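Local coordinates for protein cytochrome P450 (Bacillus megaterium, PDB 5L92) that binds heme and the steroid corticosterone and oxidises steroids, probably as a monooxygenase that uses molecular oxygen, at residues Asp48-Asp53 with Met317-Arg322; Leu151-Glu156 with Thr196-Ile201; Trp378-Glu383 with Leu399-Val404. All blocks are in the same frame, centred on the assembly; numbering follows the deposited sequence.

Contact 1 (Asp48-Asp53 with Met317-Arg322); sequences DVFHYD and MGSAHR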
loop_
_atom_site.group_PDB
_atom_site.type_symbol
_atom_site.label_atom_id
_atom_site.label_comp_id
_atom_site.label_asym_id
_atom_site.label_seq_id
_atom_site.Cartn_x
_atom_site.Cartn_y
_atom_site.Cartn_z
ATOM N N ASP A 48 -0.356 15.232 -14.157
ATOM C CA ASP A 48 -1.364 14.285 -13.710
ATOM C C ASP A 48 -1.878 13.449 -14.882
ATOM O O ASP A 48 -2.045 13.954 -15.996
ATOM C CB ASP A 48 -2.518 15.040 -13.071
ATOM C CG ASP A 48 -2.137 15.680 -11.768
ATOM O OD1 ASP A 48 -1.370 15.091 -10.984
ATOM O OD2 ASP A 48 -2.631 16.786 -11.516
ATOM N N VAL A 49 -2.094 12.155 -14.631
ATOM C CA VAL A 49 -2.632 11.215 -15.627
ATOM C C VAL A 49 -3.824 10.480 -15.001
ATOM O O VAL A 49 -3.657 9.691 -14.058
ATOM C CB VAL A 49 -1.555 10.237 -16.095
ATOM C CG1 VAL A 49 -2.111 9.214 -17.061
ATOM C CG2 VAL A 49 -0.395 11.020 -16.739
ATOM N N PHE A 50 -5.018 10.707 -15.549
ATOM C CA PHE A 50 -6.246 10.280 -14.892
ATOM C C PHE A 50 -6.992 9.154 -15.591
ATOM O O PHE A 50 -7.856 8.538 -14.968
ATOM C CB PHE A 50 -7.211 11.463 -14.751
ATOM C CG PHE A 50 -6.736 12.549 -13.817
ATOM C CD1 PHE A 50 -6.876 12.426 -12.451
ATOM C CD2 PHE A 50 -6.190 13.719 -14.311
ATOM C CE1 PHE A 50 -6.435 13.445 -11.579
ATOM C CE2 PHE A 50 -5.772 14.732 -13.455
ATOM C CZ PHE A 50 -5.889 14.588 -12.086
ATOM N N HIS A 51 -6.748 8.912 -16.859
ATOM C CA HIS A 51 -7.506 7.895 -17.561
ATOM C C HIS A 51 -6.737 6.594 -17.575
ATOM O O HIS A 51 -5.506 6.564 -17.472
ATOM C CB HIS A 51 -7.869 8.338 -18.982
ATOM C CG HIS A 51 -6.703 8.487 -19.911
ATOM N ND1 HIS A 51 -5.591 9.254 -19.613
ATOM C CD2 HIS A 51 -6.498 7.995 -21.156
ATOM C CE1 HIS A 51 -4.753 9.215 -20.634
ATOM N NE2 HIS A 51 -5.278 8.452 -21.579
ATOM N N TYR A 52 -7.503 5.512 -17.692
ATOM C CA TYR A 52 -6.973 4.160 -17.515
ATOM C C TYR A 52 -5.840 3.883 -18.478
ATOM O O TYR A 52 -4.804 3.320 -18.097
ATOM C CB TYR A 52 -8.090 3.134 -17.717
ATOM C CG TYR A 52 -7.721 1.696 -17.467
ATOM C CD1 TYR A 52 -6.936 0.980 -18.368
ATOM C CD2 TYR A 52 -8.181 1.040 -16.342
ATOM C CE1 TYR A 52 -6.620 -0.346 -18.124
ATOM C CE2 TYR A 52 -7.870 -0.256 -16.099
ATOM C CZ TYR A 52 -7.102 -0.955 -16.992
ATOM O OH TYR A 52 -6.822 -2.265 -16.708
ATOM N N ASP A 53 -6.026 4.250 -19.740
ATOM C CA ASP A 53 -5.035 3.917 -20.748
ATOM C C ASP A 53 -3.754 4.682 -20.489
ATOM O O ASP A 53 -2.661 4.157 -20.720
ATOM C CB ASP A 53 -5.590 4.232 -22.148
ATOM C CG ASP A 53 -4.663 3.766 -23.275
ATOM O OD1 ASP A 53 -4.532 2.530 -23.467
ATOM O OD2 ASP A 53 -4.066 4.634 -23.962
ATOM N N MET A 317 -4.006 5.765 -10.146
ATOM C CA MET A 317 -4.751 4.515 -10.271
ATOM C C MET A 317 -6.171 4.672 -9.730
ATOM O O MET A 317 -7.113 4.121 -10.304
ATOM C CB MET A 317 -4.031 3.371 -9.570
ATOM C CG MET A 317 -2.682 3.053 -10.223
ATOM S SD MET A 317 -1.361 3.868 -9.319
ATOM C CE MET A 317 -1.335 2.738 -7.947
ATOM N N GLY A 318 -6.347 5.462 -8.657
ATOM C CA GLY A 318 -7.681 5.728 -8.142
ATOM C C GLY A 318 -8.638 6.303 -9.181
ATOM O O GLY A 318 -9.828 5.955 -9.209
ATOM N N SER A 319 -8.137 7.176 -10.049
ATOM C CA SER A 319 -8.922 7.698 -11.160
ATOM C C SER A 319 -9.144 6.660 -12.257
ATOM O O SER A 319 -10.268 6.495 -12.750
ATOM C CB SER A 319 -8.222 8.926 -11.731
ATOM O OG SER A 319 -9.025 9.546 -12.717
ATOM N N ALA A 320 -8.070 5.993 -12.684
ATOM C CA ALA A 320 -8.177 4.935 -13.681
ATOM C C ALA A 320 -9.226 3.904 -13.298
ATOM O O ALA A 320 -9.876 3.319 -14.174
ATOM C CB ALA A 320 -6.828 4.235 -13.868
ATOM N N HIS A 321 -9.359 3.621 -11.994
ATOM C CA HIS A 321 -10.242 2.580 -11.500
ATOM C C HIS A 321 -11.722 2.935 -11.631
ATOM O O HIS A 321 -12.558 2.046 -11.401
ATOM C CB HIS A 321 -9.942 2.306 -10.036
ATOM C CG HIS A 321 -8.654 1.592 -9.796
ATOM N ND1 HIS A 321 -8.046 1.552 -8.559
ATOM C CD2 HIS A 321 -7.842 0.919 -10.644
ATOM C CE1 HIS A 321 -6.940 0.838 -8.648
ATOM N NE2 HIS A 321 -6.782 0.458 -9.902
ATOM N N ARG A 322 -12.029 4.213 -11.911
ATOM C CA ARG A 322 -13.365 4.754 -12.113
ATOM C C ARG A 322 -13.641 5.135 -13.577
ATOM O O ARG A 322 -14.613 5.833 -13.856
ATOM C CB ARG A 322 -13.571 5.991 -11.233
ATOM C CG ARG A 322 -13.284 5.863 -9.748
ATOM C CD ARG A 322 -14.277 4.984 -9.054
ATOM N NE ARG A 322 -14.149 4.928 -7.594
ATOM C CZ ARG A 322 -14.996 5.510 -6.746
ATOM N NH1 ARG A 322 -16.036 6.211 -7.179
ATOM N NH2 ARG A 322 -14.821 5.368 -5.460
#
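Ser319 OG donates a hydrogen bond to Phe50 O over 2.7 Å, and the packing is tightest around it. The serine's CB bond points at the 48-53 segment, and chi1 of -174° sets OG anti to its own backbone N. Ser319 OG meets the carbonyl of Phe50 at a C=O...OG angle of 122°, tilted 16° from the carbonyl plane. The same Ser319 OG lies 3.3 Å from Phe50 CB. Ser319 CB sits at the edge of the Phe50 ring, in its plane, 3.8 Å from Phe50 CD1. One step on, the fit is looser: Ala320 CB rests 3.7 Å from Tyr52 CA. Ala320 O is 3.6 Å from Tyr52 CD2 at the ring edge, and the far end of this ring has a hydrogen bond between Tyr52 OH and Val341 O. His51, the N-cap residue of helix 52-60, points away at CB and is partly exposed, which marks the solvent side. The contact joins the end of strand 46-49 to helix 317-320, which follows the parallel neighbouring strand 312-315 in the mixed sheet of the P450 fold. Ala320 N also comes near Phe50 O, but at a poor angle; the further hydrogen bond of Ser319 OG with Arg33 NH1 would probably polarise the hydroxyl and strengthen it as a donor.

Contact 2 (Leu151-Glu156 with Thr196-Ile201); sequences LGVPIE and TYFYRI
Val153 CG1 lies 3.9 Å from Phe198 CE1, the two side chains crossing at about a right angle. The valine's first torsion, -55°, sets CG1 anti to the carbonyl carbon, and from there the same methyl also meets two more residues of the helix: Tyr197 at the ring edge, 4.4 Å to CE1, and Ile201, 4.3 Å to CG2. Leu151 CD1 adds a further apolar touch, 4.3 Å from Phe198 CZ and oblique to the ring. At the other end of the patch, Pro154 and Tyr197 meet tip to tip, Pro154 CD being 3.5 Å from Tyr197 OH.

A second shell surrounds these groups. Tyr197 CG is anti to the backbone N (chi1 -177°), and Tyr197 CD1 stands 3.9 Å above the centre of the Phe198 ring; one face of that ring is thus covered by Tyr197. Tyr197 OH is hydrogen-bonded to Asp157 OD2, and the ring packs edge-to-face with Phe161 of helix 158-169. Phe198 also touches Ser236 and Ile237 of helix 229-245.

On the opposing segment, helix 141-151 ends in a Schellman motif: Val153 N bonds to Ala148 O and Gly152 N to Asp149 O, with Gly152 as the C-prime residue at a positive phi of 85°. Val153 follows this turn and faces helix 177-207, whose Lys205 NZ bonds to Gly152 O. The connection between helices 141-151 and 158-169 packs on helix 177-207, which by chain order probably corresponds to the E-F connection against the G helix of P450s. It lies outside the annotated sites, though the Leu151 side chain is about 8 Å from the heme. Cohesion across the pair of segments is essentially apolar, while polar bonds at its margins, to Asp157 and from Lys205, would fix the phenol and the turn.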
loop_
_atom_site.group_PDB
_atom_site.type_symbol
_atom_site.label_atom_id
_atom_site.label_comp_id
_atom_site.label_asym_id
_atom_site.label_seq_id
_atom_site.Cartn_x
_atom_site.Cartn_y
_atom_site.Cartn_z
ATOM N N LEU A 151 10.595 -10.747 8.176
ATOM C CA LEU A 151 11.925 -10.141 8.276
ATOM C C LEU A 151 12.794 -10.815 9.340
ATOM O O LEU A 151 14.021 -10.843 9.208
ATOM C CB LEU A 151 11.802 -8.645 8.565
ATOM C CG LEU A 151 11.075 -7.896 7.448
ATOM C CD1 LEU A 151 10.612 -6.497 7.862
ATOM C CD2 LEU A 151 11.984 -7.822 6.249
ATOM N N GLY A 152 12.185 -11.365 10.380
ATOM C CA GLY A 152 12.918 -11.925 11.491
ATOM C C GLY A 152 13.300 -10.889 12.523
ATOM O O GLY A 152 14.354 -11.019 13.160
ATOM N N VAL A 153 12.465 -9.867 12.722
ATOM C CA VAL A 153 12.758 -8.806 13.684
ATOM C C VAL A 153 11.763 -8.916 14.826
ATOM O O VAL A 153 10.683 -9.499 14.647
ATOM C CB VAL A 153 12.708 -7.405 13.038
ATOM C CG1 VAL A 153 13.626 -7.338 11.852
ATOM C CG2 VAL A 153 11.264 -7.015 12.608
ATOM N N PRO A 154 12.062 -8.349 15.995
ATOM C CA PRO A 154 11.193 -8.551 17.162
ATOM C C PRO A 154 9.956 -7.666 17.135
ATOM O O PRO A 154 10.034 -6.436 17.015
ATOM C CB PRO A 154 12.097 -8.198 18.350
ATOM C CG PRO A 154 13.134 -7.296 17.793
ATOM C CD PRO A 154 13.356 -7.754 16.358
ATOM N N ILE A 155 8.804 -8.306 17.295
ATOM C CA ILE A 155 7.554 -7.575 17.327
ATOM C C ILE A 155 7.474 -6.646 18.518
ATOM O O ILE A 155 6.665 -5.720 18.508
ATOM C CB ILE A 155 6.372 -8.568 17.308
ATOM C CG1 ILE A 155 5.085 -7.825 17.004
ATOM C CG2 ILE A 155 6.260 -9.328 18.647
ATOM C CD1 ILE A 155 5.063 -7.162 15.649
ATOM N N GLU A 156 8.351 -6.821 19.520
ATOM C CA GLU A 156 8.436 -5.862 20.623
ATOM C C GLU A 156 8.825 -4.462 20.144
ATOM O O GLU A 156 8.588 -3.472 20.849
ATOM C CB GLU A 156 9.444 -6.353 21.679
ATOM C CG GLU A 156 9.061 -7.693 22.387
ATOM C CD GLU A 156 9.204 -8.966 21.513
ATOM O OE1 GLU A 156 9.936 -8.967 20.497
ATOM O OE2 GLU A 156 8.569 -9.989 21.860
ATOM N N THR A 196 19.890 2.498 10.526
ATOM C CA THR A 196 20.815 2.034 11.555
ATOM C C THR A 196 20.208 0.882 12.327
ATOM O O THR A 196 20.927 -0.050 12.700
ATOM C CB THR A 196 21.252 3.178 12.505
ATOM O OG1 THR A 196 20.121 3.811 13.083
ATOM C CG2 THR A 196 22.033 4.214 11.768
ATOM N N TYR A 197 18.885 0.899 12.527
ATOM C CA TYR A 197 18.196 -0.273 13.056
ATOM C C TYR A 197 18.559 -1.511 12.256
ATOM O O TYR A 197 18.992 -2.525 12.818
ATOM C CB TYR A 197 16.667 -0.067 13.028
ATOM C CG TYR A 197 15.911 -1.225 13.624
ATOM C CD1 TYR A 197 15.543 -2.320 12.850
ATOM C CD2 TYR A 197 15.605 -1.239 14.973
ATOM C CE1 TYR A 197 14.889 -3.379 13.406
ATOM C CE2 TYR A 197 14.938 -2.283 15.539
ATOM C CZ TYR A 197 14.589 -3.367 14.755
ATOM O OH TYR A 197 13.923 -4.443 15.305
ATOM N N PHE A 198 18.402 -1.456 10.931
ATOM C CA PHE A 198 18.590 -2.678 10.163
ATOM C C PHE A 198 20.060 -3.049 9.958
ATOM O O PHE A 198 20.358 -4.219 9.715
ATOM C CB PHE A 198 17.858 -2.573 8.820
ATOM C CG PHE A 198 16.407 -2.992 8.912
ATOM C CD1 PHE A 198 16.073 -4.330 9.032
ATOM C CD2 PHE A 198 15.401 -2.046 8.935
ATOM C CE1 PHE A 198 14.754 -4.739 9.157
ATOM C CE2 PHE A 198 14.074 -2.421 9.038
ATOM C CZ PHE A 198 13.736 -3.768 9.159
ATOM N N TYR A 199 20.991 -2.103 10.034
ATOM C CA TYR A 199 22.390 -2.520 10.024
ATOM C C TYR A 199 22.716 -3.359 11.245
ATOM O O TYR A 199 23.455 -4.341 11.145
ATOM C CB TYR A 199 23.316 -1.313 9.942
ATOM C CG TYR A 199 23.481 -0.845 8.517
ATOM C CD1 TYR A 199 24.093 -1.664 7.586
ATOM C CD2 TYR A 199 23.019 0.390 8.097
ATOM C CE1 TYR A 199 24.262 -1.275 6.301
ATOM C CE2 TYR A 199 23.197 0.801 6.791
ATOM C CZ TYR A 199 23.822 -0.044 5.897
ATOM O OH TYR A 199 24.005 0.290 4.576
ATOM N N ARG A 200 22.152 -3.007 12.401
ATOM C CA ARG A 200 22.322 -3.850 13.582
ATOM C C ARG A 200 21.703 -5.228 13.363
ATOM O O ARG A 200 22.366 -6.251 13.547
ATOM C CB ARG A 200 21.732 -3.159 14.808
ATOM C CG ARG A 200 21.948 -3.910 16.116
ATOM C CD ARG A 200 21.489 -3.104 17.308
ATOM N NE ARG A 200 20.147 -2.567 17.173
ATOM C CZ ARG A 200 19.028 -3.269 17.322
ATOM N NH1 ARG A 200 19.059 -4.578 17.597
ATOM N NH2 ARG A 200 17.863 -2.653 17.183
ATOM N N ILE A 201 20.473 -5.298 12.912
ATOM C CA ILE A 201 19.859 -6.572 12.626
ATOM C C ILE A 201 20.744 -7.455 11.731
ATOM O O ILE A 201 20.902 -8.623 11.950
ATOM C CB ILE A 201 18.504 -6.389 11.931
ATOM C CG1 ILE A 201 17.557 -5.590 12.783
ATOM C CG2 ILE A 201 17.906 -7.719 11.595
ATOM C CD1 ILE A 201 17.247 -6.220 14.079
#

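Contact 3 (Trp378-Glu383 with Leu399-Val404); sequences WSPSFE and LIRKNV
Arg401 reaches across to Ser379 and Pro380. Arg401 CB lies 3.9 Å from Ser379 CA. With CG anti to the backbone N (chi1 167°) the chain heads toward Pro380, and a bend of -67° at chi3 places Arg401 NE 3.9 Å from Pro380 CD. Arg401 CZ then comes 3.5 Å from Pro380 CD, which sits over the centre of one guanidinium face, the two side chains crossing at about a right angle. At the tip, Arg401 NH1 is near Pro380 CG, and Arg401 NH2, 3.6 Å from Pro380 CD, forms a salt bridge with Asp131. That partner belongs to strand 131-133, which with 377-378 flanks the central strand 399-401 in a three-stranded antiparallel sheet. Trp378 and Ile400 form a non-hydrogen-bonded pair, and Ser379 N then bonds to Leu399 O over 3.2 Å, from 43° out of the carbonyl plane. The chain reverses in a type I turn from Ser379 to Phe382, which coincides with an ST turn in which Ser379 OG accepts from Ser381 N (2.9 Å). Leu399 CD1 lies 3.6 Å from Ser381 O on this turn. Beyond it, one water accepts from both Glu383 N and Leu399 N.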
loop_
_atom_site.group_PDB
_atom_site.type_symbol
_atom_site.label_atom_id
_atom_site.label_comp_id
_atom_site.label_asym_id
_atom_site.label_seq_id
_atom_site.Cartn_x
_atom_site.Cartn_y
_atom_site.Cartn_z
ATOM N N TRP A 378 -21.465 1.015 12.528
ATOM C CA TRP A 378 -20.714 2.109 13.041
ATOM C C TRP A 378 -21.018 2.279 14.509
ATOM O O TRP A 378 -22.124 2.166 14.913
ATOM C CB TRP A 378 -21.066 3.421 12.352
ATOM C CG TRP A 378 -21.327 3.402 10.921
ATOM C CD1 TRP A 378 -22.512 3.417 10.348
ATOM C CD2 TRP A 378 -20.378 3.435 9.873
ATOM N NE1 TRP A 378 -22.394 3.421 9.022
ATOM C CE2 TRP A 378 -21.079 3.446 8.697
ATOM C CE3 TRP A 378 -19.005 3.450 9.820
ATOM C CZ2 TRP A 378 -20.465 3.460 7.486
ATOM C CZ3 TRP A 378 -18.413 3.463 8.646
ATOM C CH2 TRP A 378 -19.124 3.474 7.487
ATOM N N SER A 379 -20.019 2.574 15.297
ATOM C CA SER A 379 -20.232 2.834 16.687
ATOM C C SER A 379 -20.693 4.263 16.833
ATOM O O SER A 379 -20.449 5.058 15.993
ATOM C CB SER A 379 -18.970 2.543 17.465
ATOM O OG SER A 379 -18.479 3.623 18.180
ATOM N N PRO A 380 -21.352 4.546 18.012
ATOM C CA PRO A 380 -21.744 5.947 18.183
ATOM C C PRO A 380 -20.572 6.909 18.230
ATOM O O PRO A 380 -20.777 8.059 18.069
ATOM C CB PRO A 380 -22.492 5.970 19.495
ATOM C CG PRO A 380 -22.943 4.604 19.728
ATOM C CD PRO A 380 -21.856 3.778 19.233
ATOM N N SER A 381 -19.373 6.407 18.425
ATOM C CA SER A 381 -18.203 7.233 18.472
ATOM C C SER A 381 -17.444 7.376 17.161
ATOM O O SER A 381 -16.436 8.017 17.122
ATOM C CB SER A 381 -17.236 6.729 19.523
ATOM O OG SER A 381 -17.620 7.111 20.791
ATOM N N PHE A 382 -17.940 6.776 16.104
ATOM C CA PHE A 382 -17.271 6.845 14.844
ATOM C C PHE A 382 -17.124 8.241 14.308
ATOM O O PHE A 382 -18.024 9.007 14.344
ATOM C CB PHE A 382 -17.950 5.976 13.793
ATOM C CG PHE A 382 -17.398 6.160 12.415
ATOM C CD1 PHE A 382 -17.832 7.199 11.663
ATOM C CD2 PHE A 382 -16.435 5.348 11.917
ATOM C CE1 PHE A 382 -17.336 7.427 10.433
ATOM C CE2 PHE A 382 -15.914 5.577 10.684
ATOM C CZ PHE A 382 -16.378 6.611 9.933
ATOM N N GLU A 383 -15.950 8.506 13.781
ATOM C CA GLU A 383 -15.619 9.752 13.125
ATOM C C GLU A 383 -14.720 9.420 11.960
ATOM O O GLU A 383 -13.867 8.624 12.104
ATOM C CB GLU A 383 -14.883 10.706 14.041
ATOM C CG GLU A 383 -15.703 11.637 14.887
ATOM C CD GLU A 383 -14.911 12.207 16.045
ATOM O OE1 GLU A 383 -13.863 12.815 15.806
ATOM O OE2 GLU A 383 -15.298 12.027 17.207
ATOM N N LEU A 399 -14.142 3.020 14.215
ATOM C CA LEU A 399 -14.821 2.492 15.393
ATOM C C LEU A 399 -16.099 1.788 14.983
ATOM O O LEU A 399 -16.978 2.386 14.347
ATOM C CB LEU A 399 -15.114 3.589 16.411
ATOM C CG LEU A 399 -13.852 4.328 16.864
ATOM C CD1 LEU A 399 -14.169 5.374 17.934
ATOM C CD2 LEU A 399 -12.793 3.358 17.340
ATOM N N ILE A 400 -16.190 0.513 15.360
ATOM C CA ILE A 400 -17.307 -0.354 15.029
ATOM C C ILE A 400 -17.923 -0.904 16.318
ATOM O O ILE A 400 -17.207 -1.227 17.271
ATOM C CB ILE A 400 -16.830 -1.493 14.103
ATOM C CG1 ILE A 400 -16.408 -0.948 12.737
ATOM C CG2 ILE A 400 -17.854 -2.575 13.997
ATOM C CD1 ILE A 400 -17.473 -0.345 11.917
ATOM N N ARG A 401 -19.234 -1.043 16.318
ATOM C CA ARG A 401 -19.994 -1.640 17.380
ATOM C C ARG A 401 -20.354 -3.047 16.890
ATOM O O ARG A 401 -20.898 -3.219 15.839
ATOM C CB ARG A 401 -21.228 -0.821 17.690
ATOM C CG ARG A 401 -22.250 -1.503 18.560
ATOM C CD ARG A 401 -23.108 -0.573 19.366
ATOM N NE ARG A 401 -22.330 0.110 20.346
ATOM C CZ ARG A 401 -22.810 0.984 21.182
ATOM N NH1 ARG A 401 -24.064 1.271 21.185
ATOM N NH2 ARG A 401 -22.029 1.551 22.025
ATOM N N LYS A 402 -20.019 -4.056 17.672
ATOM C CA LYS A 402 -20.253 -5.452 17.317
ATOM C C LYS A 402 -21.688 -5.903 17.237
ATOM O O LYS A 402 -22.019 -6.662 16.410
ATOM C CB LYS A 402 -19.573 -6.367 18.280
ATOM C CG LYS A 402 -18.095 -6.313 18.279
ATOM C CD LYS A 402 -17.585 -6.885 19.555
ATOM C CE LYS A 402 -16.120 -7.137 19.528
ATOM N NZ LYS A 402 -15.684 -7.618 20.841
ATOM N N ASN A 403 -22.516 -5.413 18.117
ATOM C CA ASN A 403 -23.913 -5.763 18.158
ATOM C C ASN A 403 -24.236 -7.233 18.366
ATOM O O ASN A 403 -25.148 -7.755 17.773
ATOM C CB ASN A 403 -24.623 -5.253 16.924
ATOM C CG ASN A 403 -24.780 -3.777 16.935
ATOM O OD1 ASN A 403 -25.275 -3.201 17.873
ATOM N ND2 ASN A 403 -24.304 -3.163 15.916
ATOM N N VAL A 404 -23.487 -7.888 19.218
ATOM C CA VAL A 404 -23.768 -9.256 19.522
ATOM C C VAL A 404 -24.903 -9.257 20.542
ATOM O O VAL A 404 -25.965 -9.779 20.297
ATOM C CB VAL A 404 -22.602 -9.951 20.138
ATOM C CG1 VAL A 404 -21.496 -10.089 19.169
ATOM C CG2 VAL A 404 -22.176 -9.224 21.358
HETATM O O HOH W 1 -13.948 6.033 13.722
#

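How the contacts relate
From the N terminus, 48-53 opens contact 1, and the chain runs through 263 mostly helical residues before 317-322 closes it, tying strand 46-49 and helix 52-60 to helix 317-320. Contact 2 falls wholly within that span: its smaller loop, between 151-156 and 196-201, links the end of helix 141-151 to helix 177-207. The two lie on opposite sides of the chain's centre, their own centres 37 Å apart. Contact 3 follows in series, 378-383 with 399-404, and closes a 15-residue link with neither helix nor strand, joining strands 377-378 and 399-401. No loops cross and none of the contacts touch; contacts 1 and 3 come nearest, about 14 Å between closest atoms.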